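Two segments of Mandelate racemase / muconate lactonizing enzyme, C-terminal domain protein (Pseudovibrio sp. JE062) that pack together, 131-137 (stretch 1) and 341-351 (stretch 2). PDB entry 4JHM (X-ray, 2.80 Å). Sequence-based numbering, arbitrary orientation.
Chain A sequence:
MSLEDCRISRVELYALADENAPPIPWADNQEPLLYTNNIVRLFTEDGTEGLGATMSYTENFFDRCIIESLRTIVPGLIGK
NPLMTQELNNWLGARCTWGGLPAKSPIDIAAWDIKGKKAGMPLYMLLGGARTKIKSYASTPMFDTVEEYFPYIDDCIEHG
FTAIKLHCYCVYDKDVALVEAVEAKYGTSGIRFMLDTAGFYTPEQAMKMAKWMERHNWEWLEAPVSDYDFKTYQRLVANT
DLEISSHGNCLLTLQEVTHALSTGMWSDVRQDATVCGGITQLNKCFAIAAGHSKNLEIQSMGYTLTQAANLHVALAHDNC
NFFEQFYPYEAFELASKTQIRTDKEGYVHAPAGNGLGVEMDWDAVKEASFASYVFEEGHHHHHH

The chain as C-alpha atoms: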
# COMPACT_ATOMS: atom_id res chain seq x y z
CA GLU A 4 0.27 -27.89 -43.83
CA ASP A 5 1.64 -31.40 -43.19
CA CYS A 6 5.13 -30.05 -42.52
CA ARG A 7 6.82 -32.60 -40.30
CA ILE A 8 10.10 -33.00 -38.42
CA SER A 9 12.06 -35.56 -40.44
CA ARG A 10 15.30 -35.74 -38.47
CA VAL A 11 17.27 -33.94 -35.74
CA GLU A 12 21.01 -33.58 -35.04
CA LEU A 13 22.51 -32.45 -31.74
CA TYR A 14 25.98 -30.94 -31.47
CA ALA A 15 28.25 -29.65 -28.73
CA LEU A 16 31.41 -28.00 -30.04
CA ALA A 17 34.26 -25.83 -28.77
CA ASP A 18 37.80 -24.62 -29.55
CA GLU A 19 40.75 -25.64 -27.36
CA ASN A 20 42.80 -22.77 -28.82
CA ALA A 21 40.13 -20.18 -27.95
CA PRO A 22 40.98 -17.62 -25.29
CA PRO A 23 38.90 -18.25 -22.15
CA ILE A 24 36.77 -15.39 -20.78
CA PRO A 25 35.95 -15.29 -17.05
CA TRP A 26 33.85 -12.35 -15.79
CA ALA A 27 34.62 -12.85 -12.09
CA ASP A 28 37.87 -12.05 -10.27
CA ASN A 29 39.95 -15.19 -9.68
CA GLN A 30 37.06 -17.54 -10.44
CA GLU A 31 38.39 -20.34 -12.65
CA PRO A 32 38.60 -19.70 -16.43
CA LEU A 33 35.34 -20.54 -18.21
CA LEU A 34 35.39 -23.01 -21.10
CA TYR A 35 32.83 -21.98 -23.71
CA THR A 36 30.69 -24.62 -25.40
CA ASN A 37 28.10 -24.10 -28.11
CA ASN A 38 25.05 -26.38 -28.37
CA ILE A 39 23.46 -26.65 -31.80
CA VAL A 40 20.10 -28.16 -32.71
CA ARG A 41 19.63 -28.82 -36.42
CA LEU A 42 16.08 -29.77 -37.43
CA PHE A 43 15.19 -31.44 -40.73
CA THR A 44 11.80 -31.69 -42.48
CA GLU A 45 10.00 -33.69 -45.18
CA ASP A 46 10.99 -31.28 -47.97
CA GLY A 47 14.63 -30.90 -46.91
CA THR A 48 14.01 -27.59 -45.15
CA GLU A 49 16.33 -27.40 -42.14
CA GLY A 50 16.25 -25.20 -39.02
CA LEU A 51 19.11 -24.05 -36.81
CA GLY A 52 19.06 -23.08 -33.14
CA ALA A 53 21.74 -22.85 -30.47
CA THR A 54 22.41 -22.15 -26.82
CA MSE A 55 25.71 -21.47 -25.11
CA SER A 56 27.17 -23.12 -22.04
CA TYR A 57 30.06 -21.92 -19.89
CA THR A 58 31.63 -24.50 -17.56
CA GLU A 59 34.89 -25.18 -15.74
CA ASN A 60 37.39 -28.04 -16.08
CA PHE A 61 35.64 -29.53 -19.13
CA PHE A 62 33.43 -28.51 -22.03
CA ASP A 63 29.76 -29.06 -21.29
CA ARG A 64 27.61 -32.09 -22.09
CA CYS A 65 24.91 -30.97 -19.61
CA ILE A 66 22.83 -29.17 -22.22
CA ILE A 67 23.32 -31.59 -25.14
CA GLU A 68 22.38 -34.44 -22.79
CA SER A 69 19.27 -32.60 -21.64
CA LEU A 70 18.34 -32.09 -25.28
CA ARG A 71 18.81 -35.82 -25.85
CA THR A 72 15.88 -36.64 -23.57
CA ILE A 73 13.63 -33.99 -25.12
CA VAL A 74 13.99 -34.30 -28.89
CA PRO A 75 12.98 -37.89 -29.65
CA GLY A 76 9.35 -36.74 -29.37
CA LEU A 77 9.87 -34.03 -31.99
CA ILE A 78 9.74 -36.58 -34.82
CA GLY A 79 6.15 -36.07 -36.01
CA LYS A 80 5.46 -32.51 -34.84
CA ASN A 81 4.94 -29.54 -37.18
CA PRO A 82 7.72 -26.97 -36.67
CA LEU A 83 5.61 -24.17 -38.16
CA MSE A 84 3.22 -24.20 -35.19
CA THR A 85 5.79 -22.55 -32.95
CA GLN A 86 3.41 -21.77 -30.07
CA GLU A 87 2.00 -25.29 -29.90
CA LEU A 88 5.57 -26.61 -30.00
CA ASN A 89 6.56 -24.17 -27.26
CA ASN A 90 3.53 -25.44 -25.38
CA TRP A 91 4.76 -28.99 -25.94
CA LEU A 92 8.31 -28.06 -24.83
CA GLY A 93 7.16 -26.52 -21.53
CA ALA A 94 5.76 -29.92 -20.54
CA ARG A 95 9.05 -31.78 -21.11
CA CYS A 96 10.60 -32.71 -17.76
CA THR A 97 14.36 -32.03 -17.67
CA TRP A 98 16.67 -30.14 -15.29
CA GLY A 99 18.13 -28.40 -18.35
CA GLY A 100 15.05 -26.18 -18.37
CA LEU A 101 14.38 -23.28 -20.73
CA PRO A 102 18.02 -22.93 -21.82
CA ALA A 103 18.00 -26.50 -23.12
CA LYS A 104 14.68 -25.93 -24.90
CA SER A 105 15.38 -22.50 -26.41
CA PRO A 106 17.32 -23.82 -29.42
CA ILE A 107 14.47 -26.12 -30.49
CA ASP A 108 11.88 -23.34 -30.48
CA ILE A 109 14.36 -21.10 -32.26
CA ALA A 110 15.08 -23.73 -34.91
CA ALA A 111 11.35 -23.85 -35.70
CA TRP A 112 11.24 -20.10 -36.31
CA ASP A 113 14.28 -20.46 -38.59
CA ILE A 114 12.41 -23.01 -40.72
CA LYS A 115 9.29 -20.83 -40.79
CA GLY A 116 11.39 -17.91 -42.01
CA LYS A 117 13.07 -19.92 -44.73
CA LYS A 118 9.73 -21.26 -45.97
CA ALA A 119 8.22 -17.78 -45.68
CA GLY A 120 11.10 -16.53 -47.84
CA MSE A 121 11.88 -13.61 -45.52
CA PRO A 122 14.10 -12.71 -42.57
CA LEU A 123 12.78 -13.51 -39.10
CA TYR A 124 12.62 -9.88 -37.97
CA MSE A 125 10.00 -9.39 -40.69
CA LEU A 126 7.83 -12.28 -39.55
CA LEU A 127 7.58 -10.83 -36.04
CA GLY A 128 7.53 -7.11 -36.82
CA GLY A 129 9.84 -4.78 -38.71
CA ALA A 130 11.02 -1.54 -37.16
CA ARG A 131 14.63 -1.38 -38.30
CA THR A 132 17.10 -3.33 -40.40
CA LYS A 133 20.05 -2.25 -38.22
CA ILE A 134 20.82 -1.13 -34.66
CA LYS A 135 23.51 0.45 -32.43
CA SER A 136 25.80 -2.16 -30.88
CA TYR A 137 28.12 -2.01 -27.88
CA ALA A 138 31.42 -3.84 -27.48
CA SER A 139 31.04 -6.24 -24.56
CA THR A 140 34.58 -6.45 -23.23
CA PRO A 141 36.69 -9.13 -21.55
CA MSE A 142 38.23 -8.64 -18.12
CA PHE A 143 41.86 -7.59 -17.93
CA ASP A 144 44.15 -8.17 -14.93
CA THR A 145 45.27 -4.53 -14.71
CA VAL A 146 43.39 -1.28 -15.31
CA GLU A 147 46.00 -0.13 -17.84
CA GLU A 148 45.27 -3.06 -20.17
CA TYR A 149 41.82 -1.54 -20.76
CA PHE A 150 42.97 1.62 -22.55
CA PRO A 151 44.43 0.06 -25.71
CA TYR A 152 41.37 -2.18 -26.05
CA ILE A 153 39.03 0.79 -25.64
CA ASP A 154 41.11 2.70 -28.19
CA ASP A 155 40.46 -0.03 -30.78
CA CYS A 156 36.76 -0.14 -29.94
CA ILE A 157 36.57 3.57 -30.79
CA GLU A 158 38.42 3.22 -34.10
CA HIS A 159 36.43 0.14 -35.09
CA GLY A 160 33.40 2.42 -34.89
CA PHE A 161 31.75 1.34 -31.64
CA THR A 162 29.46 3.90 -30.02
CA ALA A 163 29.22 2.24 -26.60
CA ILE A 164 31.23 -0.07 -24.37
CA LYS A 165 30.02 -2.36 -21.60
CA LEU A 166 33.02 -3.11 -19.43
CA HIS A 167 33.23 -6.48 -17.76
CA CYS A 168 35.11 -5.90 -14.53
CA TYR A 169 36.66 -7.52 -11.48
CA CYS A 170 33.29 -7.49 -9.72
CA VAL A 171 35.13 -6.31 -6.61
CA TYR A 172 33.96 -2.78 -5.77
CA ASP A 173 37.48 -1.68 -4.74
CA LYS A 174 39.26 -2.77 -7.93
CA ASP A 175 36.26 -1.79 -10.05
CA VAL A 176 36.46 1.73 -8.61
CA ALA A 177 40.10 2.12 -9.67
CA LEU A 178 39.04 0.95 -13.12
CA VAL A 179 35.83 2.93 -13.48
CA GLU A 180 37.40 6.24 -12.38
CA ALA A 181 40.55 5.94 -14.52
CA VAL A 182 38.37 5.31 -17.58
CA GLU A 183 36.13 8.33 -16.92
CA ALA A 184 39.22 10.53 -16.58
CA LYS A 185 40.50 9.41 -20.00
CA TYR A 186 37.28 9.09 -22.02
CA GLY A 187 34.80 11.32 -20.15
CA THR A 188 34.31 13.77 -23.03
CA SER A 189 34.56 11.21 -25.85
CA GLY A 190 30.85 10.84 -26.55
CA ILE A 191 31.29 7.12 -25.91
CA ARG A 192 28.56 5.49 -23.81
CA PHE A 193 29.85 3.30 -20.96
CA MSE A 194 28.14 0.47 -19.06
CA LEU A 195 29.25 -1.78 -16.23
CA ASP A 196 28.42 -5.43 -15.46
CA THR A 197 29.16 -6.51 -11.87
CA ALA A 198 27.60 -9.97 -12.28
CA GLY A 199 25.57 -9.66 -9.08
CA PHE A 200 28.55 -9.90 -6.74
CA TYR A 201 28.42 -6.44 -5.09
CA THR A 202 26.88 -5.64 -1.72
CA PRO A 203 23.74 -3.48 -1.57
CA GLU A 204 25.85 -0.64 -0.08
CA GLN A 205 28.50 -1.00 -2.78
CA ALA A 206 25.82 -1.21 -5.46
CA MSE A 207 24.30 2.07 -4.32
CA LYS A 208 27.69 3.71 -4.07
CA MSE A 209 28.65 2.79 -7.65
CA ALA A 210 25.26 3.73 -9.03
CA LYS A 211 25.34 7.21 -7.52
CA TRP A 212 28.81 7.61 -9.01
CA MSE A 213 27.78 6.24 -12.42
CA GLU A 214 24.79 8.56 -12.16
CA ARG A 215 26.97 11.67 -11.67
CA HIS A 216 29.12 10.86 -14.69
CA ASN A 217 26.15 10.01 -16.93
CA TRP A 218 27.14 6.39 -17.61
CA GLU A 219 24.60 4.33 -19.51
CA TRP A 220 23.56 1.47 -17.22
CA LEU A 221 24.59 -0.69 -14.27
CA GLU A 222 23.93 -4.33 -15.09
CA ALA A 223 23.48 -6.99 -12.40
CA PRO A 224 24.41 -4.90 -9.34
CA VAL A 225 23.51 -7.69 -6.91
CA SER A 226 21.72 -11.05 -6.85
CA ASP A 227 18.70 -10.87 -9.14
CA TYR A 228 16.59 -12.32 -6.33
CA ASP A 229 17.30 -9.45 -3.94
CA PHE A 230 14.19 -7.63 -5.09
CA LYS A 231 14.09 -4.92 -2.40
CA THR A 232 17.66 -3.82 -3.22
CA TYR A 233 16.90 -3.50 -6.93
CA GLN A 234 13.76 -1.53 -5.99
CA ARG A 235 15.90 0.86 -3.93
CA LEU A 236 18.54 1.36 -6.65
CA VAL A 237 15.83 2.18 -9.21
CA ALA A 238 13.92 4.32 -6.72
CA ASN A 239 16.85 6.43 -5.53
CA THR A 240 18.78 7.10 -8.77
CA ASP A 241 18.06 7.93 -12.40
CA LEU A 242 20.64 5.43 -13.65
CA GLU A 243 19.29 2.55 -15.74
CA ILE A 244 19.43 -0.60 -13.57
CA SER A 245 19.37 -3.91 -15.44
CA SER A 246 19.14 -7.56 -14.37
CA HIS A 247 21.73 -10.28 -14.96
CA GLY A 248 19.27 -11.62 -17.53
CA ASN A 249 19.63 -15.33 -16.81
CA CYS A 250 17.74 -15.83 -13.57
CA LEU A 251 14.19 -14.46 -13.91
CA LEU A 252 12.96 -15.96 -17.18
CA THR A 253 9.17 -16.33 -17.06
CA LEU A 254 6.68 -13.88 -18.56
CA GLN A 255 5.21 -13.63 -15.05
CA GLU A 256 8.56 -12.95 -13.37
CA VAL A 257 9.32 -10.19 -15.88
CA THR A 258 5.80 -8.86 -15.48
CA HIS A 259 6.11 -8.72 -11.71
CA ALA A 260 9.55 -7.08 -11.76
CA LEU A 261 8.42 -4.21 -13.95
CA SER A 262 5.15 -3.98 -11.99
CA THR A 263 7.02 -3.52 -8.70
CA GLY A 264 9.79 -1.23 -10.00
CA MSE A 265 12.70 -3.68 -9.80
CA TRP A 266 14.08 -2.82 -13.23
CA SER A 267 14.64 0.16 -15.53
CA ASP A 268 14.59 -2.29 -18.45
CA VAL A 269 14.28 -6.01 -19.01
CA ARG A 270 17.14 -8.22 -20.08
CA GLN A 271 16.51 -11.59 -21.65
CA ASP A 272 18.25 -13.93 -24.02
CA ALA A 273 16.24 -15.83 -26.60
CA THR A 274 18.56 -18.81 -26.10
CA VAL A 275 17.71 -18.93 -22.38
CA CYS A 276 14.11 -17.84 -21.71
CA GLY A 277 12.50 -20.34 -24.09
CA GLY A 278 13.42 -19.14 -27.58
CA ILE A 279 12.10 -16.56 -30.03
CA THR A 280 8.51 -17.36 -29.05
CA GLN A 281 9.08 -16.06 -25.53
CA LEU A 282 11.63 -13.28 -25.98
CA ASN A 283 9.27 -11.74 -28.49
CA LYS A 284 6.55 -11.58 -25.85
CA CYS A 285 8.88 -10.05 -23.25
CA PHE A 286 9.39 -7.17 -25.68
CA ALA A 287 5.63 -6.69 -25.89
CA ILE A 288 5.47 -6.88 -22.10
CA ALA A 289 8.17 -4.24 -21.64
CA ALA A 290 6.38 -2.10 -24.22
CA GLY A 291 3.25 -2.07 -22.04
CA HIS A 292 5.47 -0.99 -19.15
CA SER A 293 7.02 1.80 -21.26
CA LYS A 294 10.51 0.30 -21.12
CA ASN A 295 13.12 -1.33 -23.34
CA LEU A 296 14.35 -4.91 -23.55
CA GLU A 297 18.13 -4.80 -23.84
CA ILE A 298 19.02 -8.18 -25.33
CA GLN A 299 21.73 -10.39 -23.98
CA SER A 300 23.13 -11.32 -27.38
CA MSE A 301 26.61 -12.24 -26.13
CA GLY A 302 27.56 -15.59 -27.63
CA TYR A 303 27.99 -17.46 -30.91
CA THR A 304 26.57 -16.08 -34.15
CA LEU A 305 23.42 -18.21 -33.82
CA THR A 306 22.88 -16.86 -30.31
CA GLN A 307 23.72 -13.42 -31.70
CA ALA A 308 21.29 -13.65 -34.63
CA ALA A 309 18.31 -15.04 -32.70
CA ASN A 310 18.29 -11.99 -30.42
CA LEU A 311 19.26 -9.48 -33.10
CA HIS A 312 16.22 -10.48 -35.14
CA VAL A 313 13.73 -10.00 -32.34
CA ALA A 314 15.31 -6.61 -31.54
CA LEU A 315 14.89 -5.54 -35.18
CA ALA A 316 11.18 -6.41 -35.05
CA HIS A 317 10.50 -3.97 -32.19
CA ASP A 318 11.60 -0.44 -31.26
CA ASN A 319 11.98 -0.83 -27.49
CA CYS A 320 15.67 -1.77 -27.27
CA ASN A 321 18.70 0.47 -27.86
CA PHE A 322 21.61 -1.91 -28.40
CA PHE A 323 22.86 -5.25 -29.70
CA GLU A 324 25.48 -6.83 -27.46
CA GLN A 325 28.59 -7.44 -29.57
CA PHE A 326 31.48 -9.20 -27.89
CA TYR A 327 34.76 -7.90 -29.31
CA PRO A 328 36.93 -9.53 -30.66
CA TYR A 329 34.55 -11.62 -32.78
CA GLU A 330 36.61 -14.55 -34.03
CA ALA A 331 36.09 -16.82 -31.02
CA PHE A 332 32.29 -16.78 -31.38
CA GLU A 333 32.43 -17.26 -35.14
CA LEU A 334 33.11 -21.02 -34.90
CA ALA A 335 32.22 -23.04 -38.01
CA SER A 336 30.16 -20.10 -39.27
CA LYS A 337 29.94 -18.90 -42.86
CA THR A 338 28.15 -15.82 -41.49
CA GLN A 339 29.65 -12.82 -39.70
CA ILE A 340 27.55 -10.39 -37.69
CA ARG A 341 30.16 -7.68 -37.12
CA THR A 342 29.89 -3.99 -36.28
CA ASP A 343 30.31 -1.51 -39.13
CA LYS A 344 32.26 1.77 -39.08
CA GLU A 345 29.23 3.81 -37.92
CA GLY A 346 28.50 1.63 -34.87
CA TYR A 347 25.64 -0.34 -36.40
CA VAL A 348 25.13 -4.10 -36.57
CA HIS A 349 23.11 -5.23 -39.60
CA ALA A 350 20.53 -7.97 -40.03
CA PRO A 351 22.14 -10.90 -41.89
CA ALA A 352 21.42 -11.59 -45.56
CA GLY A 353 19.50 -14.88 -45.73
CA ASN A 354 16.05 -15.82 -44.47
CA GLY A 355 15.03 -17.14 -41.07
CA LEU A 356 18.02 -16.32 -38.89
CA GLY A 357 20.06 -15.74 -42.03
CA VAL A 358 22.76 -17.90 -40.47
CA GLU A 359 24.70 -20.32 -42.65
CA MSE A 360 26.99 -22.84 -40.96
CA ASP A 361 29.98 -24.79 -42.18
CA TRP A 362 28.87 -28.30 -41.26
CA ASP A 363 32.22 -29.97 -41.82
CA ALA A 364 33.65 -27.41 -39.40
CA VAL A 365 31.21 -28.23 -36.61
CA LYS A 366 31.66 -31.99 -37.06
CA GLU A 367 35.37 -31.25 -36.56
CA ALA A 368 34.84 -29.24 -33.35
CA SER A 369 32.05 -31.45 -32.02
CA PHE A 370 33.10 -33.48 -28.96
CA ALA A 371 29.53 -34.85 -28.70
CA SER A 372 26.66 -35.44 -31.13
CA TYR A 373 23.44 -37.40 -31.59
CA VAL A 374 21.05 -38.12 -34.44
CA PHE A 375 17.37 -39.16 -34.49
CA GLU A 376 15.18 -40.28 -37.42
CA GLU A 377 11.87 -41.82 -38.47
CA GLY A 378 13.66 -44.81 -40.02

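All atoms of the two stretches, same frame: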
# COMPACT_ATOMS: atom_id res chain seq x y z
N ARG A 131 13.32 -1.80 -37.83
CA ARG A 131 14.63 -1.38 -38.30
C ARG A 131 15.35 -2.56 -38.91
O ARG A 131 15.04 -3.71 -38.59
CB ARG A 131 15.48 -0.83 -37.14
CG ARG A 131 14.69 -0.29 -35.97
CD ARG A 131 14.72 -1.21 -34.77
NE ARG A 131 15.74 -0.77 -33.83
CZ ARG A 131 15.80 -1.13 -32.56
NH1 ARG A 131 14.90 -1.95 -32.04
NH2 ARG A 131 16.77 -0.65 -31.80
N THR A 132 16.31 -2.28 -39.78
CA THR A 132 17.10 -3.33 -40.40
C THR A 132 18.51 -3.32 -39.81
O THR A 132 19.35 -4.17 -40.14
CB THR A 132 17.13 -3.16 -41.93
OG1 THR A 132 17.38 -4.43 -42.55
CG2 THR A 132 18.18 -2.14 -42.37
N LYS A 133 18.77 -2.37 -38.91
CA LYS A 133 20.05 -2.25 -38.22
C LYS A 133 19.87 -1.62 -36.85
O LYS A 133 18.82 -1.06 -36.56
CB LYS A 133 21.03 -1.42 -39.05
CG LYS A 133 20.65 0.05 -39.19
CD LYS A 133 21.73 0.83 -39.92
CE LYS A 133 21.34 2.30 -40.07
NZ LYS A 133 22.30 3.03 -40.94
N ILE A 134 20.91 -1.68 -36.01
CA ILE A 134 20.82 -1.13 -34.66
C ILE A 134 22.20 -0.88 -34.02
O ILE A 134 23.16 -1.60 -34.30
CB ILE A 134 20.02 -2.06 -33.74
CG1 ILE A 134 20.06 -1.57 -32.29
CG2 ILE A 134 20.56 -3.48 -33.82
CD1 ILE A 134 19.36 -2.50 -31.32
N LYS A 135 22.28 0.14 -33.16
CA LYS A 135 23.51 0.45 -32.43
C LYS A 135 23.96 -0.74 -31.59
O LYS A 135 23.16 -1.30 -30.83
CB LYS A 135 23.29 1.63 -31.48
CG LYS A 135 23.25 2.99 -32.16
CD LYS A 135 24.60 3.67 -32.12
CE LYS A 135 24.71 4.73 -33.21
NZ LYS A 135 23.61 5.72 -33.13
N SER A 136 25.23 -1.12 -31.72
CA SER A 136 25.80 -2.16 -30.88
C SER A 136 26.72 -1.57 -29.82
O SER A 136 27.14 -0.42 -29.93
CB SER A 136 26.59 -3.15 -31.73
OG SER A 136 27.66 -2.51 -32.40
N TYR A 137 27.03 -2.35 -28.80
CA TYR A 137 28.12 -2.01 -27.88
C TYR A 137 29.11 -3.17 -27.81
O TYR A 137 28.74 -4.33 -27.90
CB TYR A 137 27.59 -1.65 -26.49
CG TYR A 137 26.87 -2.78 -25.77
CD1 TYR A 137 27.58 -3.73 -25.04
CD2 TYR A 137 25.49 -2.87 -25.80
CE1 TYR A 137 26.92 -4.75 -24.37
CE2 TYR A 137 24.82 -3.89 -25.14
CZ TYR A 137 25.54 -4.82 -24.43
OH TYR A 137 24.88 -5.84 -23.78
N ARG A 341 29.19 -8.61 -37.70
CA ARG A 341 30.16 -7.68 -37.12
C ARG A 341 29.58 -6.27 -37.06
O ARG A 341 28.47 -6.03 -37.52
CB ARG A 341 31.44 -7.70 -37.95
CG ARG A 341 31.96 -9.10 -38.21
CD ARG A 341 33.40 -9.12 -38.68
NE ARG A 341 34.08 -10.33 -38.21
CZ ARG A 341 35.37 -10.59 -38.40
NH1 ARG A 341 36.14 -9.73 -39.06
NH2 ARG A 341 35.89 -11.71 -37.93
N THR A 342 30.35 -5.36 -36.49
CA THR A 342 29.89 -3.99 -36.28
C THR A 342 30.57 -3.06 -37.28
O THR A 342 31.80 -2.99 -37.34
CB THR A 342 30.20 -3.53 -34.84
OG1 THR A 342 29.39 -4.27 -33.91
CG2 THR A 342 29.94 -2.04 -34.67
N ASP A 343 29.77 -2.35 -38.07
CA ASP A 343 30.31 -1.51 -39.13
C ASP A 343 30.96 -0.24 -38.57
O ASP A 343 31.01 -0.03 -37.36
CB ASP A 343 29.23 -1.17 -40.17
CG ASP A 343 28.26 -0.10 -39.70
OD1 ASP A 343 28.54 0.55 -38.68
OD2 ASP A 343 27.22 0.08 -40.36
N LYS A 344 31.45 0.62 -39.47
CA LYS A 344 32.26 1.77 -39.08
C LYS A 344 31.44 2.88 -38.41
O LYS A 344 32.01 3.80 -37.82
CB LYS A 344 32.98 2.33 -40.31
CG LYS A 344 34.27 3.07 -39.99
CD LYS A 344 35.38 2.11 -39.60
CE LYS A 344 36.65 2.84 -39.21
NZ LYS A 344 37.18 3.69 -40.31
N GLU A 345 30.12 2.80 -38.50
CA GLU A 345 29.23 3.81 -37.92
C GLU A 345 28.70 3.40 -36.55
O GLU A 345 28.08 4.20 -35.86
CB GLU A 345 28.06 4.09 -38.86
CG GLU A 345 28.46 4.73 -40.18
CD GLU A 345 27.34 5.57 -40.78
OE1 GLU A 345 27.64 6.40 -41.67
OE2 GLU A 345 26.18 5.40 -40.37
N GLY A 346 28.93 2.14 -36.17
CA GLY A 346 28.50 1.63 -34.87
C GLY A 346 27.26 0.76 -34.95
O GLY A 346 26.68 0.41 -33.91
N TYR A 347 26.87 0.42 -36.17
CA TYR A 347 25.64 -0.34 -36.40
C TYR A 347 25.91 -1.80 -36.76
O TYR A 347 26.79 -2.09 -37.58
CB TYR A 347 24.82 0.30 -37.52
CG TYR A 347 24.29 1.67 -37.19
CD1 TYR A 347 23.08 1.84 -36.52
CD2 TYR A 347 25.00 2.81 -37.55
CE1 TYR A 347 22.60 3.10 -36.22
CE2 TYR A 347 24.52 4.07 -37.26
CZ TYR A 347 23.33 4.21 -36.59
OH TYR A 347 22.87 5.48 -36.31
N VAL A 348 25.16 -2.70 -36.15
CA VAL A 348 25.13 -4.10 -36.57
C VAL A 348 23.95 -4.29 -37.51
O VAL A 348 22.86 -3.75 -37.26
CB VAL A 348 24.98 -5.04 -35.37
CG1 VAL A 348 23.57 -4.97 -34.81
CG2 VAL A 348 25.30 -6.47 -35.78
N HIS A 349 24.15 -5.04 -38.58
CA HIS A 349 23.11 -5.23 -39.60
C HIS A 349 22.49 -6.62 -39.56
O HIS A 349 23.17 -7.60 -39.28
CB HIS A 349 23.68 -4.97 -40.99
CG HIS A 349 23.99 -3.53 -41.26
ND1 HIS A 349 23.07 -2.67 -41.81
CD2 HIS A 349 25.11 -2.81 -41.05
CE1 HIS A 349 23.61 -1.47 -41.93
NE2 HIS A 349 24.85 -1.53 -41.47
N ALA A 350 21.20 -6.69 -39.87
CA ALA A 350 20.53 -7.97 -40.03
C ALA A 350 21.22 -8.75 -41.14
O ALA A 350 21.50 -8.19 -42.20
CB ALA A 350 19.07 -7.76 -40.39
N PRO A 351 21.50 -10.04 -40.89
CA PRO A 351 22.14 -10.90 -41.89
C PRO A 351 21.35 -10.99 -43.20
O PRO A 351 20.22 -10.51 -43.27
CB PRO A 351 22.19 -12.27 -41.21
CG PRO A 351 22.15 -11.96 -39.74
CD PRO A 351 21.31 -10.73 -39.60

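Residues 133-137 and 347-349 pair as antiparallel β-strands, joining parts of the chain more than 200 residues apart. I134 and V348 form the hydrogen-bonded pair at the centre, with I134 N to V348 O at 3.1 Å and V348 N to I134 O at 2.9 Å. The ladder extends past the short strand at both ends: A350 N donates to T132 O (3.1 Å), and S136 N donates to G346 O (3.0 Å). Between these rungs lie the non-hydrogen-bonded pairs K133-H349 and K135-Y347, where the backbones draw close enough for CA-H···O contacts, the shortest from K133 CA to V348 O at 3.3 Å.

The side chains of I134 and V348 share one face of the sheet. I134 is t at both chi angles and V348 is p, and their methyl groups meet at 3.5 Å (I134 CG2 to V348 CG1), an apolar contact in a buried setting.

On the face shared by K133 and H349, the lysine dominates. Its p chi1 followed by three t angles gives a fully extended chain that runs over one face of the Y347 ring, itself placed by an m chi1. K133 CE lies 4.1 Å from the centroid of the Y347 ring, and K133 NZ lies 4.3 Å from that centroid, only 9° off the ring normal. The aliphatic chain thus makes a CH-π contact while the ammonium group makes a cation-π interaction. Lower in the same chain, K133 CD packs against H349 CE1 at 3.6 Å.

K135 starts out pointing away from the partner stretch, but its bent chain, with chi2 at -96° and a p chi4, brings the end back. K135 NZ consequently reaches Y347 OH in a weak hydrogen bond of 3.3 Å. Y347 is therefore engaged by two lysines, at its ring face and at its hydroxyl.

S136 points toward the other stretch, and its p rotamer sets OG 2.9 Å from T342 OG1, a hydrogen bond between two buried hydroxyls in which either could be the donor.

The type I turn from D343 to G346 leads into the second strand. The p rotamer of D343 directs OD1 back at the turn backbone, where it accepts from E345 N (2.8 Å) and Y347 N (3.0 Å), and more weakly from G346 N (3.0 Å). D343 OD2 accepts from H349 NE2 at 3.1 Å, tying the imidazole to the turn. G346 closes the turn at phi 103°, where a CB would jam against the preceding carbonyl oxygen, so the backbone itself calls for glycine.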